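Local atomic coordinates of valine-pyruvate aminotransferase (Salmonella typhimurium, PDB entry 3G7Q), a protein that catalyses the pyridoxal phosphate-dependent transfer of an amino group between valine and pyruvate, and is involved in alanine biosynthesis. Residues T190-N195 and F341-F346; L366-H371 and C387-Y392. All coordinates share one frame; numbering follows the deposited sequence.

Contact 1 (T190-N195 and F341-F346)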
loop_
_atom_site.group_PDB
_atom_site.type_symbol
_atom_site.label_atom_id
_atom_site.label_comp_id
_atom_site.label_asym_id
_atom_site.label_seq_id
_atom_site.Cartn_x
_atom_site.Cartn_y
_atom_site.Cartn_z
ATOM N N THR A 190 9.662 14.787 -15.914
ATOM C CA THR A 190 8.463 15.201 -15.199
ATOM C C THR A 190 7.128 14.821 -15.831
ATOM O O THR A 190 6.960 14.904 -17.043
ATOM C CB THR A 190 8.487 16.744 -15.080
ATOM O OG1 THR A 190 9.663 17.151 -14.373
ATOM C CG2 THR A 190 7.225 17.297 -14.369
ATOM N N ASN A 191 6.227 14.344 -14.975
ATOM C CA ASN A 191 4.803 14.246 -15.285
ATOM C C ASN A 191 4.312 15.598 -14.700
ATOM O O ASN A 191 4.405 15.821 -13.492
ATOM C CB ASN A 191 4.201 13.034 -14.583
ATOM C CG ASN A 191 2.675 12.975 -14.646
ATOM O OD1 ASN A 191 1.990 13.909 -15.128
ATOM N ND2 ASN A 191 2.107 11.873 -14.092
ATOM N N PRO A 192 3.616 16.444 -15.489
ATOM C CA PRO A 192 2.967 16.263 -16.796
ATOM C C PRO A 192 3.597 16.801 -18.067
ATOM O O PRO A 192 3.022 16.622 -19.134
ATOM C CB PRO A 192 1.669 17.064 -16.569
ATOM C CG PRO A 192 2.167 18.290 -15.851
ATOM C CD PRO A 192 3.256 17.760 -14.911
ATOM N N THR A 193 4.758 17.410 -17.965
ATOM C CA THR A 193 5.370 18.131 -19.093
ATOM C C THR A 193 6.350 17.398 -19.957
ATOM O O THR A 193 6.607 17.794 -21.093
ATOM C CB THR A 193 6.134 19.336 -18.518
ATOM O OG1 THR A 193 7.057 18.879 -17.524
ATOM C CG2 THR A 193 5.170 20.343 -17.855
ATOM N N GLY A 194 6.931 16.337 -19.414
ATOM C CA GLY A 194 8.045 15.670 -20.045
ATOM C C GLY A 194 9.334 16.486 -19.855
ATOM O O GLY A 194 10.366 16.197 -20.500
ATOM N N ASN A 195 9.304 17.514 -19.010
ATOM C CA ASN A 195 10.486 18.318 -18.801
ATOM C C ASN A 195 11.600 17.550 -18.097
ATOM O O ASN A 195 11.334 16.727 -17.222
ATOM C CB ASN A 195 10.166 19.521 -17.937
ATOM C CG ASN A 195 11.321 20.517 -17.878
ATOM O OD1 ASN A 195 11.896 20.876 -18.916
ATOM N ND2 ASN A 195 11.677 20.953 -16.657
ATOM N N PHE A 341 3.965 11.625 -21.602
ATOM C CA PHE A 341 2.963 12.653 -21.826
ATOM C C PHE A 341 3.409 13.735 -22.797
ATOM O O PHE A 341 4.587 13.951 -22.996
ATOM C CB PHE A 341 2.661 13.378 -20.508
ATOM C CG PHE A 341 2.322 12.447 -19.375
ATOM C CD1 PHE A 341 1.060 11.874 -19.279
ATOM C CD2 PHE A 341 3.284 12.100 -18.452
ATOM C CE1 PHE A 341 0.765 10.978 -18.253
ATOM C CE2 PHE A 341 2.982 11.186 -17.411
ATOM C CZ PHE A 341 1.751 10.639 -17.318
ATOM N N LEU A 342 2.420 14.403 -23.373
ATOM C CA LEU A 342 2.639 15.651 -24.062
ATOM C C LEU A 342 1.825 16.718 -23.306
ATOM O O LEU A 342 0.659 16.511 -22.914
ATOM C CB LEU A 342 2.267 15.598 -25.537
ATOM C CG LEU A 342 3.182 14.761 -26.421
ATOM C CD1 LEU A 342 2.581 14.669 -27.855
ATOM C CD2 LEU A 342 4.609 15.327 -26.454
ATOM N N TRP A 343 2.476 17.840 -23.080
ATOM C CA TRP A 343 1.871 18.995 -22.406
ATOM C C TRP A 343 1.646 20.040 -23.473
ATOM O O TRP A 343 2.615 20.570 -24.085
ATOM C CB TRP A 343 2.799 19.479 -21.320
ATOM C CG TRP A 343 2.396 20.674 -20.517
ATOM C CD1 TRP A 343 2.902 21.925 -20.596
ATOM C CD2 TRP A 343 1.475 20.684 -19.413
ATOM N NE1 TRP A 343 2.340 22.719 -19.647
ATOM C CE2 TRP A 343 1.464 21.987 -18.902
ATOM C CE3 TRP A 343 0.645 19.720 -18.832
ATOM C CZ2 TRP A 343 0.663 22.366 -17.819
ATOM C CZ3 TRP A 343 -0.140 20.084 -17.743
ATOM C CH2 TRP A 343 -0.123 21.397 -17.254
ATOM N N LEU A 344 0.362 20.344 -23.673
ATOM C CA LEU A 344 -0.078 21.242 -24.728
ATOM C C LEU A 344 -0.470 22.587 -24.152
ATOM O O LEU A 344 -1.305 22.649 -23.249
ATOM C CB LEU A 344 -1.276 20.648 -25.459
ATOM C CG LEU A 344 -1.107 19.178 -25.929
ATOM C CD1 LEU A 344 -2.385 18.673 -26.635
ATOM C CD2 LEU A 344 0.154 18.988 -26.776
ATOM N N TRP A 345 0.131 23.647 -24.690
ATOM C CA TRP A 345 -0.158 25.019 -24.313
ATOM C C TRP A 345 -0.831 25.711 -25.501
ATOM O O TRP A 345 -0.177 25.992 -26.494
ATOM C CB TRP A 345 1.112 25.738 -23.883
ATOM C CG TRP A 345 0.972 27.207 -23.618
ATOM C CD1 TRP A 345 -0.159 27.886 -23.227
ATOM C CD2 TRP A 345 2.036 28.174 -23.623
ATOM N NE1 TRP A 345 0.131 29.228 -23.067
ATOM C CE2 TRP A 345 1.469 29.427 -23.299
ATOM C CE3 TRP A 345 3.405 28.104 -23.885
ATOM C CZ2 TRP A 345 2.227 30.596 -23.235
ATOM C CZ3 TRP A 345 4.160 29.294 -23.840
ATOM C CH2 TRP A 345 3.552 30.515 -23.532
ATOM N N PHE A 346 -2.132 25.961 -25.371
ATOM C CA PHE A 346 -2.949 26.599 -26.402
ATOM C C PHE A 346 -2.778 28.076 -26.154
ATOM O O PHE A 346 -3.588 28.734 -25.500
ATOM C CB PHE A 346 -4.397 26.108 -26.308
ATOM C CG PHE A 346 -4.509 24.604 -26.343
ATOM C CD1 PHE A 346 -4.086 23.886 -27.458
ATOM C CD2 PHE A 346 -5.004 23.893 -25.251
ATOM C CE1 PHE A 346 -4.186 22.518 -27.488
ATOM C CE2 PHE A 346 -5.104 22.518 -25.291
ATOM C CZ PHE A 346 -4.690 21.827 -26.396
HETATM O O HOH W 1 5.242 17.765 -23.829
#
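Strand 341-345 meets the loop 190-195 with its first and third residues, Phe341 and Trp343, both of which direct their side chains at it. The Phe341 ring and the Asn191 amide cross obliquely, their planes 29° apart. Asn191 CG lies 3.3 Å from Phe341 CE2, and OD1 sits above one face of the ring, offset toward the rim. Asn191 reaches this place with CG anti to its backbone N (chi1 170°), and a hydrogen bond from Arg389 NH1 to OD1 fixes which way the amide faces. A flat aromatic suits the site because it can pack against an amide whose oxygen is engaged elsewhere. Phe341 CB also approaches Pro192 O at 3.5 Å; that carbonyl is buried and has no hydrogen-bond partner in the model. Leu342 turns away, toward helix 299-325. At Trp343 the indole, its CG anti to the backbone N, lies alongside two neighbours. The methyl CG2 of Thr193 stands over the five-membered ring, 3.8 Å from its centroid and only 9° off the normal, a clear CH-pi contact. Pro192 CG reaches the six-membered ring, 3.5 Å from CZ3, while the indole NE1 bonds to Tyr168 OH. Beside these side-chain contacts, one water joins the backbones, accepting from Trp343 N at 2.9 Å and donating to Thr193 O. Threonine suits its position doubly: its methyl meets the indole, and its OG1 takes the N-H of Asn195 at 3.0 Å, an ST turn. With the cis peptide before Pro192 and the positive phi of Gly194, this is the Asn-Pro-Thr-Gly loop of class I aminotransferases, where, as in relatives, the asparagine probably belongs to the cofactor site.

Contact 2 (L366-H371 and C387-Y392)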
loop_
_atom_site.group_PDB
_atom_site.type_symbol
_atom_site.label_atom_id
_atom_site.label_comp_id
_atom_site.label_asym_id
_atom_site.label_seq_id
_atom_site.Cartn_x
_atom_site.Cartn_y
_atom_site.Cartn_z
ATOM N N LEU A 366 -11.088 12.637 -23.737
ATOM C CA LEU A 366 -10.656 13.024 -22.422
ATOM C C LEU A 366 -9.155 13.334 -22.364
ATOM O O LEU A 366 -8.336 12.502 -22.757
ATOM C CB LEU A 366 -10.985 11.918 -21.433
ATOM C CG LEU A 366 -12.470 11.670 -21.162
ATOM C CD1 LEU A 366 -12.539 10.472 -20.257
ATOM C CD2 LEU A 366 -13.192 12.903 -20.549
HETATM N N MSE A 367 -8.833 14.543 -21.864
HETATM C CA MSE A 367 -7.473 15.018 -21.592
HETATM C C MSE A 367 -7.554 15.694 -20.222
HETATM O O MSE A 367 -8.657 15.901 -19.711
HETATM C CB MSE A 367 -6.994 15.996 -22.671
HETATM C CG MSE A 367 -6.947 15.357 -24.009
HETATM SE SE MSE A 367 -6.273 16.670 -25.325
HETATM C CE MSE A 367 -6.005 15.477 -26.852
ATOM N N VAL A 368 -6.412 16.003 -19.609
ATOM C CA VAL A 368 -6.425 16.606 -18.265
ATOM C C VAL A 368 -6.227 18.114 -18.307
ATOM O O VAL A 368 -5.271 18.600 -18.886
ATOM C CB VAL A 368 -5.357 15.999 -17.320
ATOM C CG1 VAL A 368 -5.628 16.458 -15.885
ATOM C CG2 VAL A 368 -5.357 14.461 -17.413
ATOM N N PRO A 369 -7.157 18.874 -17.728
ATOM C CA PRO A 369 -6.911 20.308 -17.667
ATOM C C PRO A 369 -5.646 20.626 -16.875
ATOM O O PRO A 369 -5.402 20.050 -15.815
ATOM C CB PRO A 369 -8.158 20.850 -16.940
ATOM C CG PRO A 369 -9.160 19.828 -17.136
ATOM C CD PRO A 369 -8.470 18.518 -17.170
ATOM N N GLY A 370 -4.847 21.543 -17.398
ATOM C CA GLY A 370 -3.558 21.877 -16.803
ATOM C C GLY A 370 -3.559 22.539 -15.445
ATOM O O GLY A 370 -2.615 22.389 -14.675
ATOM N N HIS A 371 -4.632 23.239 -15.114
ATOM C CA HIS A 371 -4.637 24.013 -13.876
ATOM C C HIS A 371 -4.419 23.174 -12.649
ATOM O O HIS A 371 -3.868 23.652 -11.664
ATOM C CB HIS A 371 -5.948 24.787 -13.746
ATOM C CG HIS A 371 -6.046 25.612 -12.502
ATOM N ND1 HIS A 371 -5.211 26.684 -12.242
ATOM C CD2 HIS A 371 -6.918 25.554 -11.469
ATOM C CE1 HIS A 371 -5.545 27.221 -11.083
ATOM N NE2 HIS A 371 -6.589 26.568 -10.602
ATOM N N CYS A 387 -3.417 25.233 -20.669
ATOM C CA CYS A 387 -2.682 23.994 -20.915
ATOM C C CYS A 387 -3.513 22.759 -20.636
ATOM O O CYS A 387 -4.485 22.808 -19.868
ATOM C CB CYS A 387 -1.425 23.927 -20.046
ATOM S SG CYS A 387 -0.208 25.247 -20.244
HETATM N N MSE A 388 -3.122 21.657 -21.262
HETATM C CA MSE A 388 -3.708 20.354 -21.012
HETATM C C MSE A 388 -2.648 19.287 -21.116
HETATM O O MSE A 388 -1.678 19.431 -21.853
HETATM C CB MSE A 388 -4.810 20.014 -22.017
HETATM C CG MSE A 388 -5.983 20.985 -21.985
HETATM SE SE MSE A 388 -7.587 20.229 -22.822
HETATM C CE MSE A 388 -7.823 19.316 -21.220
ATOM N N ARG A 389 -2.839 18.195 -20.383
ATOM C CA ARG A 389 -1.947 17.052 -20.504
ATOM C C ARG A 389 -2.633 15.922 -21.274
ATOM O O ARG A 389 -3.805 15.609 -21.020
ATOM C CB ARG A 389 -1.591 16.499 -19.133
ATOM C CG ARG A 389 -0.484 15.445 -19.155
ATOM C CD ARG A 389 -0.389 14.686 -17.804
ATOM N NE ARG A 389 -1.430 13.661 -17.644
ATOM C CZ ARG A 389 -1.623 12.946 -16.529
ATOM N NH1 ARG A 389 -0.854 13.130 -15.462
ATOM N NH2 ARG A 389 -2.599 12.045 -16.473
HETATM N N MSE A 390 -1.894 15.292 -22.172
HETATM C CA MSE A 390 -2.336 14.075 -22.843
HETATM C C MSE A 390 -1.262 12.997 -22.709
HETATM O O MSE A 390 -0.078 13.299 -22.488
HETATM C CB MSE A 390 -2.639 14.313 -24.319
HETATM C CG MSE A 390 -1.491 14.822 -25.134
HETATM SE SE MSE A 390 -1.973 14.676 -27.069
HETATM C CE MSE A 390 -1.641 12.826 -27.340
ATOM N N ASN A 391 -1.686 11.745 -22.873
ATOM C CA ASN A 391 -0.813 10.565 -22.844
ATOM C C ASN A 391 -0.611 10.166 -24.300
ATOM O O ASN A 391 -1.600 10.009 -25.017
ATOM C CB ASN A 391 -1.480 9.462 -22.023
ATOM C CG ASN A 391 -0.617 8.230 -21.875
ATOM O OD1 ASN A 391 0.009 7.785 -22.836
ATOM N ND2 ASN A 391 -0.619 7.638 -20.660
ATOM N N TYR A 392 0.640 10.067 -24.762
ATOM C CA TYR A 392 0.909 9.751 -26.201
ATOM C C TYR A 392 1.046 8.256 -26.524
ATOM O O TYR A 392 1.355 7.894 -27.669
ATOM C CB TYR A 392 2.145 10.516 -26.707
ATOM C CG TYR A 392 3.478 10.140 -26.086
ATOM C CD1 TYR A 392 4.174 9.011 -26.518
ATOM C CD2 TYR A 392 4.054 10.932 -25.108
ATOM C CE1 TYR A 392 5.379 8.650 -25.955
ATOM C CE2 TYR A 392 5.288 10.610 -24.575
ATOM C CZ TYR A 392 5.933 9.457 -24.983
ATOM O OH TYR A 392 7.146 9.113 -24.426
#
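Two hydrogen bonds grip Cys387 O, one from Gly370 N at 2.8 Å and one from Thr353 OG1, at the start of helix 353-362. The Gly370 bond is bent (143° at the hydrogen), its donor lying above the carbonyl plane. Glycine suits this spot, since with no side chain its backbone can come close to Cys387 O. Further on, Val368 and Arg389 form an antiparallel hydrogen-bonded pair: Val368 N gives an almost straight bond to Arg389 O (3.0 Å, 176°), and Arg389 N returns one of 2.9 Å to Val368 O. The CA of Met388 adds a C-H...O contact to that same Val368 oxygen. On the face of Val368 and Arg389, a bend at chi3 (78°) brings the guanidinium alongside the valine, Val368 CG2 packing 3.8 Å from Arg389 NH2, whose own bond goes to Gly37 O. On the other face Met388, like Met367 and Met390 a selenomethionine, also bends at chi3, folding its CE back to 3.6 Å from Pro369 N and 3.7 Å from Met367 CB. A methyl suits the proline nitrogen, which has no hydrogen to donate. Met367 CE lies beside Met390 SE. The contact thus joins an apolar face to a face carrying one buried charge. Flanked by valine and held by Gly37 O and Asn191, that guanidinium has a setting consistent with that of the arginine that binds the substrate carboxylate in class I aminotransferases.

In the fold
Both contacts are buried and lie on the same side of the chain's centre, their own centres about 8 Å apart. Both reach the same mixed sheet: strands 341-345 and 387-391 are neighbours in it, tied through Leu344 O to Met388 N and Leu342 N to Met390 O, both 2.9 Å. Contact 2 adds 368-369 as the outermost strand and is built on main-chain pairing, with side-chain packing on both faces. Contact 1 brings in a loop from the end of strand 181-187, in the seven-stranded sheet, without direct hydrogen bonds, relying on ring packing and a water. Arg389 connects them, its CD 3.4 Å from Pro192 CB, so that loop packs against the six-stranded sheet at this arginine.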